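Local coordinates for F5/8 type C domain protein (Clostridium perfringens, PDB 7JRM) that probably helps a clostridial mucin-degrading O-glycopeptidase recognise glycans, through a calcium-containing carbohydrate-binding module joined by a helical linker to further domains, at residues A[14-17]-A[18-22]; A[233-236]-A[237-241]; A[243-246]-A[247-250]; A[271-274]-A[275-279]; A[285-288]-A[289-292]. All blocks are in the same frame, centred on the assembly; numbering follows the deposited sequence.

Contact 1: residues A[14-17]-A[18-22]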
loop_
_atom_site.group_PDB
_atom_site.type_symbol
_atom_site.label_atom_id
_atom_site.label_comp_id
_atom_site.label_asym_id
_atom_site.label_seq_id
_atom_site.Cartn_x
_atom_site.Cartn_y
_atom_site.Cartn_z
ATOM N N LEU A 14 -16.231 -18.094 -17.747
ATOM C CA LEU A 14 -15.081 -18.044 -16.858
ATOM C C LEU A 14 -15.445 -17.334 -15.560
ATOM O O LEU A 14 -16.464 -16.644 -15.466
ATOM C CB LEU A 14 -13.896 -17.327 -17.519
ATOM C CG LEU A 14 -13.046 -18.124 -18.508
ATOM C CD1 LEU A 14 -12.066 -17.201 -19.212
ATOM C CD2 LEU A 14 -12.310 -19.250 -17.801
ATOM N N ALA A 15 -14.585 -17.509 -14.558
ATOM C CA ALA A 15 -14.730 -16.846 -13.270
ATOM C C ALA A 15 -13.350 -16.506 -12.731
ATOM O O ALA A 15 -12.450 -17.350 -12.752
ATOM C CB ALA A 15 -15.489 -17.724 -12.268
ATOM N N TYR A 16 -13.189 -15.274 -12.253
ATOM C CA TYR A 16 -11.927 -14.806 -11.704
ATOM C C TYR A 16 -12.157 -14.232 -10.313
ATOM O O TYR A 16 -13.266 -13.821 -9.961
ATOM C CB TYR A 16 -11.278 -13.741 -12.601
ATOM C CG TYR A 16 -10.644 -14.287 -13.859
ATOM C CD1 TYR A 16 -9.334 -14.746 -13.857
ATOM C CD2 TYR A 16 -11.352 -14.332 -15.052
ATOM C CE1 TYR A 16 -8.748 -15.242 -15.007
ATOM C CE2 TYR A 16 -10.775 -14.826 -16.207
ATOM C CZ TYR A 16 -9.473 -15.279 -16.178
ATOM O OH TYR A 16 -8.897 -15.771 -17.326
ATOM N N SER A 17 -11.090 -14.213 -9.519
ATOM C CA SER A 17 -11.131 -13.613 -8.196
ATOM C C SER A 17 -10.736 -12.138 -8.287
ATOM O O SER A 17 -10.443 -11.611 -9.362
ATOM C CB SER A 17 -10.226 -14.382 -7.233
ATOM O OG SER A 17 -8.917 -13.844 -7.217
ATOM N N MET A 18 -10.726 -11.461 -7.137
ATOM C CA MET A 18 -10.487 -10.021 -7.134
ATOM C C MET A 18 -9.037 -9.677 -7.450
ATOM O O MET A 18 -8.771 -8.645 -8.076
ATOM C CB MET A 18 -10.889 -9.425 -5.783
ATOM C CG MET A 18 -12.387 -9.412 -5.528
ATOM S SD MET A 18 -13.334 -8.685 -6.882
ATOM C CE MET A 18 -12.841 -6.967 -6.761
ATOM N N ASP A 19 -8.092 -10.516 -7.034
ATOM C CA ASP A 19 -6.674 -10.223 -7.196
ATOM C C ASP A 19 -6.075 -10.815 -8.465
ATOM O O ASP A 19 -4.898 -10.568 -8.748
ATOM C CB ASP A 19 -5.889 -10.728 -5.980
ATOM C CG ASP A 19 -6.427 -10.184 -4.672
ATOM O OD1 ASP A 19 -6.026 -9.068 -4.283
ATOM O OD2 ASP A 19 -7.250 -10.874 -4.035
ATOM N N GLU A 20 -6.842 -11.581 -9.233
ATOM C CA GLU A 20 -6.320 -12.237 -10.421
ATOM C C GLU A 20 -6.388 -11.311 -11.629
ATOM O O GLU A 20 -7.279 -10.464 -11.741
ATOM C CB GLU A 20 -7.091 -13.527 -10.705
ATOM C CG GLU A 20 -6.870 -14.616 -9.668
ATOM C CD GLU A 20 -7.801 -15.799 -9.852
ATOM O OE1 GLU A 20 -8.994 -15.580 -10.146
ATOM O OE2 GLU A 20 -7.337 -16.949 -9.700
ATOM N N LYS A 21 -5.428 -11.481 -12.535
ATOM C CA LYS A 21 -5.382 -10.699 -13.764
ATOM C C LYS A 21 -6.314 -11.325 -14.794
ATOM O O LYS A 21 -6.138 -12.488 -15.173
ATOM C CB LYS A 21 -3.953 -10.627 -14.299
ATOM C CG LYS A 21 -3.798 -9.779 -15.551
ATOM C CD LYS A 21 -4.163 -8.328 -15.285
ATOM C CE LYS A 21 -3.568 -7.407 -16.339
ATOM N NZ LYS A 21 -4.105 -6.021 -16.233
ATOM N N VAL A 22 -7.300 -10.558 -15.247
ATOM C CA VAL A 22 -8.312 -11.073 -16.163
ATOM C C VAL A 22 -7.740 -11.098 -17.576
ATOM O O VAL A 22 -7.337 -10.061 -18.113
ATOM C CB VAL A 22 -9.594 -10.231 -16.101
ATOM C CG1 VAL A 22 -10.440 -10.452 -17.348
ATOM C CG2 VAL A 22 -10.388 -10.568 -14.849
HETATM O O HOH W 1 -9.624 -9.923 -11.353
#
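S17 and E20 close a tight turn at the end of strand 14-16, where an outermost strand of the four-stranded Ig-like sheet gives way to the loop that leads on to strand 29-32. Hydrogen bonding comes first. The carboxylate of E20 folds back on the chain, and its OE1 accepts a hydrogen bond from S17 N at 2.6 Å, with an almost straight N-H...O angle of 166°. The donor meets the carboxylate from its anti side, 26° out of the plane. What swings the acid back is the first torsion, which sets CG beside the backbone N of E20, while the chain runs extended from there. Across the loop, water 1 donates to S17 O at 2.7 Å; its approach to E20 O is modelled too short to be relied on. D19 N makes a weak bond to S17 OG at 3.4 Å; the carboxylate of D19 itself turns outward, where OD2 forms a salt bridge with K271, in the turn between helices 251-270 and 273-288.

Packing gathers round Y16. The ring lies across the E20 side chain, ring and carboxylate planes steeply inclined, and E20 OE1 is a polar neighbour oblique to the ring, 3.8 Å from CD1. V22 covers one face, its CA sitting over the ring centre. Both Y16 and V22 also reach strand 70-79, Y16 through I77 and V22 through V79, so the turn is packed onto the sheet. The methyl CG2 of V22 makes an off-centre CH-pi contact with Y16, 4.2 Å from the ring centroid and 29° from its normal.

Contact 2: residues A[233-236]-A[237-241]; sequences ELNK and AIEEA
L234 and I238, one helical turn apart, make the close-packed side of this contact: CG of L234 lies 3.9 Å from CD1 of I238. The leucine's CG stands opposite its own backbone N (chi1 -179°), while the isoleucine sends CG1 back along the helix, so that this carbon comes 3.3 Å from L234 O. Both residues are buried, L234 against A267 and I276 and I238 against L268 and L283; A237 joins them by resting on L280 and L283. This is the inward face of helix 232-242, first of three helices packed as a bundle, and its backbone is regular, with I238 N bonded to L234 O at 3.0 Å.

The solvent side is held by charge and water. K236 runs extended and slants across E240 until a bend at chi4 (-70°) brings NZ to 3.1 Å from E240 OE1, a salt bridge entering from the syn side and 26° out of the carboxylate plane. On another flank, N235 OD1 and E239 OE2 stand 4.4 Å apart, with waters 2 and 3 lying between them; each could donate to both, but other acceptors compete, so not every bond need be made. E239 OE2 also pairs with K242, further along the helix.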
loop_
_atom_site.group_PDB
_atom_site.type_symbol
_atom_site.label_atom_id
_atom_site.label_comp_id
_atom_site.label_asym_id
_atom_site.label_seq_id
_atom_site.Cartn_x
_atom_site.Cartn_y
_atom_site.Cartn_z
ATOM N N GLU A 233 -13.244 3.947 -7.057
ATOM C CA GLU A 233 -13.214 5.368 -6.728
ATOM C C GLU A 233 -11.969 5.726 -5.926
ATOM O O GLU A 233 -11.352 6.771 -6.164
ATOM C CB GLU A 233 -14.478 5.759 -5.962
ATOM C CG GLU A 233 -15.730 5.806 -6.821
ATOM C CD GLU A 233 -15.668 6.888 -7.883
ATOM O OE1 GLU A 233 -15.685 8.083 -7.518
ATOM O OE2 GLU A 233 -15.602 6.543 -9.081
ATOM N N LEU A 234 -11.586 4.874 -4.972
ATOM C CA LEU A 234 -10.372 5.132 -4.204
ATOM C C LEU A 234 -9.133 5.023 -5.082
ATOM O O LEU A 234 -8.195 5.817 -4.943
ATOM C CB LEU A 234 -10.280 4.170 -3.020
ATOM C CG LEU A 234 -9.050 4.356 -2.128
ATOM C CD1 LEU A 234 -9.009 5.773 -1.577
ATOM C CD2 LEU A 234 -9.030 3.337 -1.001
ATOM N N ASN A 235 -9.111 4.045 -5.993
ATOM C CA ASN A 235 -8.001 3.932 -6.934
ATOM C C ASN A 235 -7.901 5.171 -7.814
ATOM O O ASN A 235 -6.797 5.632 -8.129
ATOM C CB ASN A 235 -8.165 2.681 -7.797
ATOM C CG ASN A 235 -7.172 1.594 -7.443
ATOM O OD1 ASN A 235 -5.984 1.857 -7.257
ATOM N ND2 ASN A 235 -7.654 0.359 -7.351
ATOM N N LYS A 236 -9.047 5.724 -8.216
ATOM C CA LYS A 236 -9.044 6.918 -9.056
ATOM C C LYS A 236 -8.483 8.122 -8.307
ATOM O O LYS A 236 -7.705 8.901 -8.869
ATOM C CB LYS A 236 -10.461 7.204 -9.551
ATOM C CG LYS A 236 -10.553 8.300 -10.600
ATOM C CD LYS A 236 -11.989 8.483 -11.066
ATOM C CE LYS A 236 -12.177 9.812 -11.776
ATOM N NZ LYS A 236 -12.091 10.962 -10.834
ATOM N N ALA A 237 -8.864 8.287 -7.038
ATOM C CA ALA A 237 -8.376 9.423 -6.263
ATOM C C ALA A 237 -6.894 9.293 -5.937
ATOM O O ALA A 237 -6.182 10.303 -5.888
ATOM C CB ALA A 237 -9.191 9.570 -4.979
ATOM N N ILE A 238 -6.411 8.069 -5.714
ATOM C CA ILE A 238 -5.000 7.873 -5.388
ATOM C C ILE A 238 -4.127 8.185 -6.597
ATOM O O ILE A 238 -3.110 8.880 -6.486
ATOM C CB ILE A 238 -4.762 6.442 -4.873
ATOM C CG1 ILE A 238 -5.296 6.287 -3.449
ATOM C CG2 ILE A 238 -3.281 6.093 -4.924
ATOM C CD1 ILE A 238 -5.266 4.864 -2.942
ATOM N N GLU A 239 -4.510 7.674 -7.771
ATOM C CA GLU A 239 -3.711 7.896 -8.973
ATOM C C GLU A 239 -3.624 9.378 -9.314
ATOM O O GLU A 239 -2.565 9.866 -9.727
ATOM C CB GLU A 239 -4.296 7.108 -10.145
ATOM C CG GLU A 239 -4.160 5.600 -10.014
ATOM C CD GLU A 239 -2.784 5.174 -9.542
ATOM O OE1 GLU A 239 -1.783 5.580 -10.170
ATOM O OE2 GLU A 239 -2.702 4.431 -8.541
ATOM N N GLU A 240 -4.726 10.111 -9.147
ATOM C CA GLU A 240 -4.695 11.546 -9.399
ATOM C C GLU A 240 -3.912 12.285 -8.321
ATOM O O GLU A 240 -3.301 13.322 -8.603
ATOM C CB GLU A 240 -6.119 12.093 -9.500
ATOM C CG GLU A 240 -6.874 11.609 -10.728
ATOM C CD GLU A 240 -8.343 11.988 -10.702
ATOM O OE1 GLU A 240 -9.108 11.460 -11.536
ATOM O OE2 GLU A 240 -8.731 12.814 -9.849
ATOM N N ALA A 241 -3.914 11.769 -7.089
ATOM C CA ALA A 241 -3.131 12.394 -6.028
ATOM C C ALA A 241 -1.641 12.152 -6.225
ATOM O O ALA A 241 -0.824 13.050 -5.990
ATOM C CB ALA A 241 -3.586 11.874 -4.664
HETATM O O HOH W 2 -4.141 3.355 -6.637
HETATM O O HOH W 3 -4.454 2.280 -9.618
#

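Contact 3: residues A[243-246]-A[247-250]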
loop_
_atom_site.group_PDB
_atom_site.type_symbol
_atom_site.label_atom_id
_atom_site.label_comp_id
_atom_site.label_asym_id
_atom_site.label_seq_id
_atom_site.Cartn_x
_atom_site.Cartn_y
_atom_site.Cartn_z
ATOM N N LYS A 243 -0.123 12.043 -8.898
ATOM C CA LYS A 243 0.349 12.852 -10.014
ATOM C C LYS A 243 0.815 14.238 -9.590
ATOM O O LYS A 243 1.426 14.942 -10.402
ATOM C CB LYS A 243 -0.754 12.990 -11.065
ATOM C CG LYS A 243 -0.524 12.179 -12.329
ATOM C CD LYS A 243 -1.815 12.003 -13.113
ATOM C CE LYS A 243 -2.600 13.303 -13.191
ATOM N NZ LYS A 243 -3.975 13.090 -13.722
ATOM N N LEU A 244 0.545 14.643 -8.353
ATOM C CA LEU A 244 0.889 15.977 -7.886
ATOM C C LEU A 244 2.331 16.028 -7.394
ATOM O O LEU A 244 2.886 15.033 -6.921
ATOM C CB LEU A 244 -0.056 16.414 -6.765
ATOM C CG LEU A 244 -1.525 16.574 -7.157
ATOM C CD1 LEU A 244 -2.344 17.078 -5.982
ATOM C CD2 LEU A 244 -1.663 17.507 -8.351
ATOM N N ASP A 245 2.931 17.210 -7.511
ATOM C CA ASP A 245 4.303 17.441 -7.073
ATOM C C ASP A 245 4.272 17.989 -5.651
ATOM O O ASP A 245 3.867 19.134 -5.427
ATOM C CB ASP A 245 5.014 18.402 -8.022
ATOM C CG ASP A 245 6.524 18.322 -7.914
ATOM O OD1 ASP A 245 7.212 18.750 -8.865
ATOM O OD2 ASP A 245 7.027 17.831 -6.881
ATOM N N LEU A 246 4.708 17.170 -4.690
ATOM C CA LEU A 246 4.650 17.554 -3.284
ATOM C C LEU A 246 5.570 18.723 -2.956
ATOM O O LEU A 246 5.388 19.364 -1.913
ATOM C CB LEU A 246 4.995 16.360 -2.389
ATOM C CG LEU A 246 4.181 15.063 -2.510
ATOM C CD1 LEU A 246 2.686 15.362 -2.575
ATOM C CD2 LEU A 246 4.625 14.179 -3.680
ATOM N N ASN A 247 6.552 19.015 -3.811
ATOM C CA ASN A 247 7.439 20.147 -3.569
ATOM C C ASN A 247 6.731 21.485 -3.735
ATOM O O ASN A 247 7.181 22.484 -3.165
ATOM C CB ASN A 247 8.645 20.080 -4.508
ATOM C CG ASN A 247 9.836 19.386 -3.879
ATOM O OD1 ASN A 247 9.686 18.582 -2.959
ATOM N ND2 ASN A 247 11.028 19.692 -4.376
ATOM N N ASN A 248 5.637 21.528 -4.495
ATOM C CA ASN A 248 4.914 22.769 -4.746
ATOM C C ASN A 248 3.947 23.135 -3.628
ATOM O O ASN A 248 3.230 24.133 -3.757
ATOM C CB ASN A 248 4.152 22.675 -6.070
ATOM C CG ASN A 248 5.040 22.264 -7.229
ATOM O OD1 ASN A 248 4.583 21.624 -8.176
ATOM N ND2 ASN A 248 6.314 22.633 -7.160
ATOM N N TYR A 249 3.905 22.362 -2.547
ATOM C CA TYR A 249 3.009 22.625 -1.432
ATOM C C TYR A 249 3.807 22.648 -0.138
ATOM O O TYR A 249 4.914 22.109 -0.056
ATOM C CB TYR A 249 1.889 21.577 -1.353
ATOM C CG TYR A 249 1.191 21.342 -2.673
ATOM C CD1 TYR A 249 0.113 22.127 -3.060
ATOM C CD2 TYR A 249 1.613 20.337 -3.535
ATOM C CE1 TYR A 249 -0.526 21.918 -4.268
ATOM C CE2 TYR A 249 0.980 20.121 -4.744
ATOM C CZ TYR A 249 -0.088 20.914 -5.105
ATOM O OH TYR A 249 -0.721 20.702 -6.308
ATOM N N THR A 250 3.236 23.301 0.873
ATOM C CA THR A 250 3.909 23.427 2.158
ATOM C C THR A 250 4.172 22.052 2.762
ATOM O O THR A 250 3.455 21.083 2.495
ATOM C CB THR A 250 3.073 24.271 3.120
ATOM O OG1 THR A 250 2.027 23.468 3.681
ATOM C CG2 THR A 250 2.460 25.460 2.393
#
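The link between helices 232-242 and 251-270 contains a short 3-10 turn, in which N248 N donates to D245 O at 3.1 Å. The amide stands above the carbonyl plane, 50° out of it. Beside this bond, D245 reaches forward with CG anti to its own N (chi1 -161°), and OD2 accepts a weak bond from N247 N at 3.3 Å; the carboxylate and the side-chain amide of N247 are nearly parallel, 17° apart. The N248 side chain crosses D245 at about a right angle, OD1 coming 3.3 Å from D245 CB. A further weak bond, from Y249 N to L246 O, continues the turn.

Y249 folds its ring back against the turn. CE2 lies 3.1 Å from D245 O, L246 CA comes to the ring edge near its plane, and N248 CB lies over the outer part of one face. At the far end of the ring, OH reaches the methyls of L244, 3.9 Å from CD2.

L244 and Y249 both pack on L290 in the loop after helix 273-288, L246 leans on S254 and L257 of helix 251-270, and T250 caps the start of that helix through S253 N.

Contact 4: residues A[271-274]-A[275-279]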
loop_
_atom_site.group_PDB
_atom_site.type_symbol
_atom_site.label_atom_id
_atom_site.label_comp_id
_atom_site.label_asym_id
_atom_site.label_seq_id
_atom_site.Cartn_x
_atom_site.Cartn_y
_atom_site.Cartn_z
ATOM N N LYS A 271 -9.389 -4.662 1.375
ATOM C CA LYS A 271 -10.576 -5.167 0.678
ATOM C C LYS A 271 -11.827 -5.021 1.540
ATOM O O LYS A 271 -12.761 -5.821 1.453
ATOM C CB LYS A 271 -10.383 -6.620 0.234
ATOM C CG LYS A 271 -9.259 -6.811 -0.774
ATOM C CD LYS A 271 -8.867 -8.274 -0.909
ATOM C CE LYS A 271 -10.007 -9.106 -1.474
ATOM N NZ LYS A 271 -9.531 -10.425 -1.976
ATOM N N ASP A 272 -11.844 -3.993 2.384
ATOM C CA ASP A 272 -12.949 -3.720 3.291
ATOM C C ASP A 272 -13.675 -2.469 2.822
ATOM O O ASP A 272 -13.040 -1.448 2.539
ATOM C CB ASP A 272 -12.445 -3.542 4.726
ATOM C CG ASP A 272 -13.557 -3.207 5.697
ATOM O OD1 ASP A 272 -14.445 -4.061 5.906
ATOM O OD2 ASP A 272 -13.543 -2.091 6.257
ATOM N N LYS A 273 -15.006 -2.551 2.748
ATOM C CA LYS A 273 -15.791 -1.471 2.159
ATOM C C LYS A 273 -15.643 -0.175 2.949
ATOM O O LYS A 273 -15.363 0.885 2.377
ATOM C CB LYS A 273 -17.260 -1.883 2.073
ATOM C CG LYS A 273 -18.181 -0.784 1.576
ATOM C CD LYS A 273 -19.523 -0.833 2.285
ATOM C CE LYS A 273 -20.663 -0.552 1.323
ATOM N NZ LYS A 273 -21.988 -0.580 2.005
ATOM N N GLU A 274 -15.831 -0.237 4.269
ATOM C CA GLU A 274 -15.810 0.987 5.064
ATOM C C GLU A 274 -14.399 1.538 5.220
ATOM O O GLU A 274 -14.221 2.760 5.306
ATOM C CB GLU A 274 -16.443 0.739 6.434
ATOM C CG GLU A 274 -17.918 0.342 6.385
ATOM C CD GLU A 274 -18.807 1.370 5.697
ATOM O OE1 GLU A 274 -18.400 2.544 5.562
ATOM O OE2 GLU A 274 -19.925 0.995 5.286
ATOM N N THR A 275 -13.389 0.666 5.264
ATOM C CA THR A 275 -12.010 1.144 5.293
ATOM C C THR A 275 -11.674 1.911 4.020
ATOM O O THR A 275 -10.994 2.943 4.066
ATOM C CB THR A 275 -11.047 -0.030 5.478
ATOM O OG1 THR A 275 -11.489 -0.850 6.569
ATOM C CG2 THR A 275 -9.641 0.471 5.766
ATOM N N ILE A 276 -12.154 1.424 2.873
ATOM C CA ILE A 276 -11.897 2.099 1.606
ATOM C C ILE A 276 -12.643 3.427 1.548
ATOM O O ILE A 276 -12.085 4.456 1.150
ATOM C CB ILE A 276 -12.279 1.184 0.429
ATOM C CG1 ILE A 276 -11.237 0.076 0.256
ATOM C CG2 ILE A 276 -12.441 1.988 -0.854
ATOM C CD1 ILE A 276 -11.752 -1.136 -0.490
ATOM N N ASN A 277 -13.916 3.424 1.955
ATOM C CA ASN A 277 -14.716 4.644 1.905
ATOM C C ASN A 277 -14.163 5.708 2.845
ATOM O O ASN A 277 -14.145 6.897 2.505
ATOM C CB ASN A 277 -16.172 4.329 2.251
ATOM C CG ASN A 277 -16.867 3.521 1.172
ATOM O OD1 ASN A 277 -16.335 3.333 0.079
ATOM N ND2 ASN A 277 -18.068 3.042 1.475
ATOM N N SER A 278 -13.704 5.300 4.031
ATOM C CA SER A 278 -13.147 6.262 4.975
ATOM C C SER A 278 -11.838 6.845 4.458
ATOM O O SER A 278 -11.585 8.046 4.608
ATOM C CB SER A 278 -12.940 5.602 6.339
ATOM O OG SER A 278 -12.523 6.551 7.307
ATOM N N ALA A 279 -10.995 6.011 3.844
ATOM C CA ALA A 279 -9.748 6.510 3.274
ATOM C C ALA A 279 -10.016 7.443 2.101
ATOM O O ALA A 279 -9.290 8.425 1.904
ATOM C CB ALA A 279 -8.864 5.342 2.841
#
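D272 OD2 is gripped by two groups of T275. The backbone N donates to it at 2.9 Å with an N-H...O angle of 149°, approaching from above the carboxylate plane, 36° out of it, while T275 OG1 donates over a very short modelled distance whose exact length is doubtful. The two side chains cross at about a right angle. The aspartate is placed for this by chi1 of 178°, which carries CG away from its own N and over the first turn, and T275 sets OG1 beside its own backbone N. Together they hold the carboxylate over the amides of the first helical turn, where the positive end of the helix dipole would probably favour its negative charge.

Below the cap, the regular backbone begins at once: I276 N bonds to D272 O at 3.0 Å, and N277 N to K273 O. CD1 of I276 tucks under the same D272 carbonyl, 3.3 Å from the oxygen, and the isoleucine is buried against A267 and Y229. On the outer side N277 crosses K273, its ND2 3.8 Å from CG of the lysine. K271, in left-handed backbone geometry after helix 251-270, sends NZ away to a salt bridge with D19. An aspartate at the N-cap that accepts from the amide three residues on is the classic N-terminal cap, and here it starts helix 273-288 after a two-residue turn from helix 251-270.

Contact 5: residues A[285-288]-A[289-292]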
loop_
_atom_site.group_PDB
_atom_site.type_symbol
_atom_site.label_atom_id
_atom_site.label_comp_id
_atom_site.label_asym_id
_atom_site.label_seq_id
_atom_site.Cartn_x
_atom_site.Cartn_y
_atom_site.Cartn_z
ATOM N N LYS A 285 -10.396 15.060 1.400
ATOM C CA LYS A 285 -10.290 16.216 2.284
ATOM C C LYS A 285 -8.905 16.846 2.200
ATOM O O LYS A 285 -8.774 18.071 2.089
ATOM C CB LYS A 285 -10.616 15.807 3.721
ATOM C CG LYS A 285 -10.335 16.884 4.755
ATOM C CD LYS A 285 -10.330 16.308 6.161
ATOM C CE LYS A 285 -9.940 17.357 7.190
ATOM N NZ LYS A 285 -8.558 17.864 6.968
ATOM N N GLU A 286 -7.855 16.023 2.254
ATOM C CA GLU A 286 -6.499 16.546 2.131
ATOM C C GLU A 286 -6.199 17.028 0.719
ATOM O O GLU A 286 -5.323 17.882 0.541
ATOM C CB GLU A 286 -5.478 15.485 2.548
ATOM C CG GLU A 286 -5.690 14.919 3.946
ATOM C CD GLU A 286 -5.612 15.974 5.038
ATOM O OE1 GLU A 286 -6.165 15.735 6.132
ATOM O OE2 GLU A 286 -4.998 17.039 4.811
ATOM N N MET A 287 -6.905 16.501 -0.284
ATOM C CA MET A 287 -6.726 16.981 -1.650
ATOM C C MET A 287 -7.174 18.431 -1.783
ATOM O O MET A 287 -6.499 19.239 -2.432
ATOM C CB MET A 287 -7.496 16.089 -2.621
ATOM C CG MET A 287 -6.679 14.960 -3.231
ATOM S SD MET A 287 -5.134 15.536 -3.951
ATOM C CE MET A 287 -5.425 15.139 -5.671
ATOM N N ASN A 288 -8.307 18.779 -1.174
ATOM C CA ASN A 288 -8.814 20.144 -1.213
ATOM C C ASN A 288 -8.205 21.035 -0.138
ATOM O O ASN A 288 -8.464 22.244 -0.142
ATOM C CB ASN A 288 -10.338 20.140 -1.076
ATOM C CG ASN A 288 -11.015 19.283 -2.128
ATOM O OD1 ASN A 288 -10.906 19.547 -3.324
ATOM N ND2 ASN A 288 -11.719 18.248 -1.684
ATOM N N SER A 289 -7.413 20.476 0.773
ATOM C CA SER A 289 -6.749 21.246 1.814
ATOM C C SER A 289 -5.311 21.600 1.460
ATOM O O SER A 289 -4.605 22.176 2.295
ATOM C CB SER A 289 -6.779 20.477 3.141
ATOM O OG SER A 289 -8.007 20.679 3.817
ATOM N N LEU A 290 -4.863 21.270 0.252
ATOM C CA LEU A 290 -3.511 21.610 -0.166
ATOM C C LEU A 290 -3.361 23.120 -0.307
ATOM O O LEU A 290 -4.249 23.804 -0.822
ATOM C CB LEU A 290 -3.176 20.927 -1.490
ATOM C CG LEU A 290 -2.759 19.455 -1.445
ATOM C CD1 LEU A 290 -2.609 18.913 -2.855
ATOM C CD2 LEU A 290 -1.468 19.276 -0.660
ATOM N N VAL A 291 -2.226 23.636 0.156
ATOM C CA VAL A 291 -1.894 25.050 0.039
ATOM C C VAL A 291 -0.544 25.155 -0.656
ATOM O O VAL A 291 0.437 24.544 -0.217
ATOM C CB VAL A 291 -1.868 25.749 1.414
ATOM C CG1 VAL A 291 -1.542 24.750 2.518
ATOM C CG2 VAL A 291 -0.886 26.915 1.419
ATOM N N LYS A 292 -0.500 25.910 -1.749
ATOM C CA LYS A 292 0.721 26.062 -2.526
ATOM C C LYS A 292 1.704 26.982 -1.809
ATOM O O LYS A 292 1.314 27.888 -1.067
ATOM C CB LYS A 292 0.406 26.615 -3.917
ATOM C CG LYS A 292 -0.698 25.864 -4.649
ATOM C CD LYS A 292 -0.228 25.404 -6.015
ATOM C CE LYS A 292 -1.379 24.868 -6.844
ATOM N NZ LYS A 292 -2.041 25.949 -7.625
HETATM O O HOH W 4 -6.604 24.824 -0.654
#
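Around S289 the helical run gives way to loop, S289 N donating a weak hydrogen bond to E286 O at 3.3 Å with an N-H...O angle of 138°, and by L290 the backbone has become extended. S289 turns its side chain back over the last turn: CB lies 3.3 Å from K285 O, and OG, set beside its own N by chi1 of -83°, is 3.2 Å from the same oxygen, a weak and unsettled hydrogen bond. K285 itself runs along the outside, its long chain bending at the end to bring NZ within 3.3 Å of E286 OE1. That salt bridge is weak, and E282 brings a second carboxylate close to the same OE1.

The other side of the turn is apolar. L290 drops CG to 3.6 Å from E286 O, and its CD1 approaches the sulfur of M287 at 4.4 Å, a loose contact. Both residues touch L244; M287 also touches L257 of helix 251-270, and L290 rests on S253 and Y249. Past the turn, water 4 donates to N288 O and, at 2.6 Å, to L290 O, linking two carbonyls where the helix gives way.

Weak bonds and a water meet the carbonyls here piecemeal, while the K285 ammonium probably eases the crowding of negative charge between E286 and E282.

In chain order, contact 1 comes first, at the edge of the Ig-like sheet, and contacts 2 to 5 follow within the three-helix linker. Contacts 1 and 4 have centres about 21 Å apart yet meet through the D19-K271 salt bridge, which ties the Ig-like part to one end of the bundle. Contact 2 packs on both contact 4 (L234 on I276) and contact 5 (A241 on M287), which share helix 273-288. At the other end contacts 3 and 5 are close, about 10 Å between centres, joined by L244 with L290. The bundle therefore spaces the N-terminal domains from the C-terminal sheet.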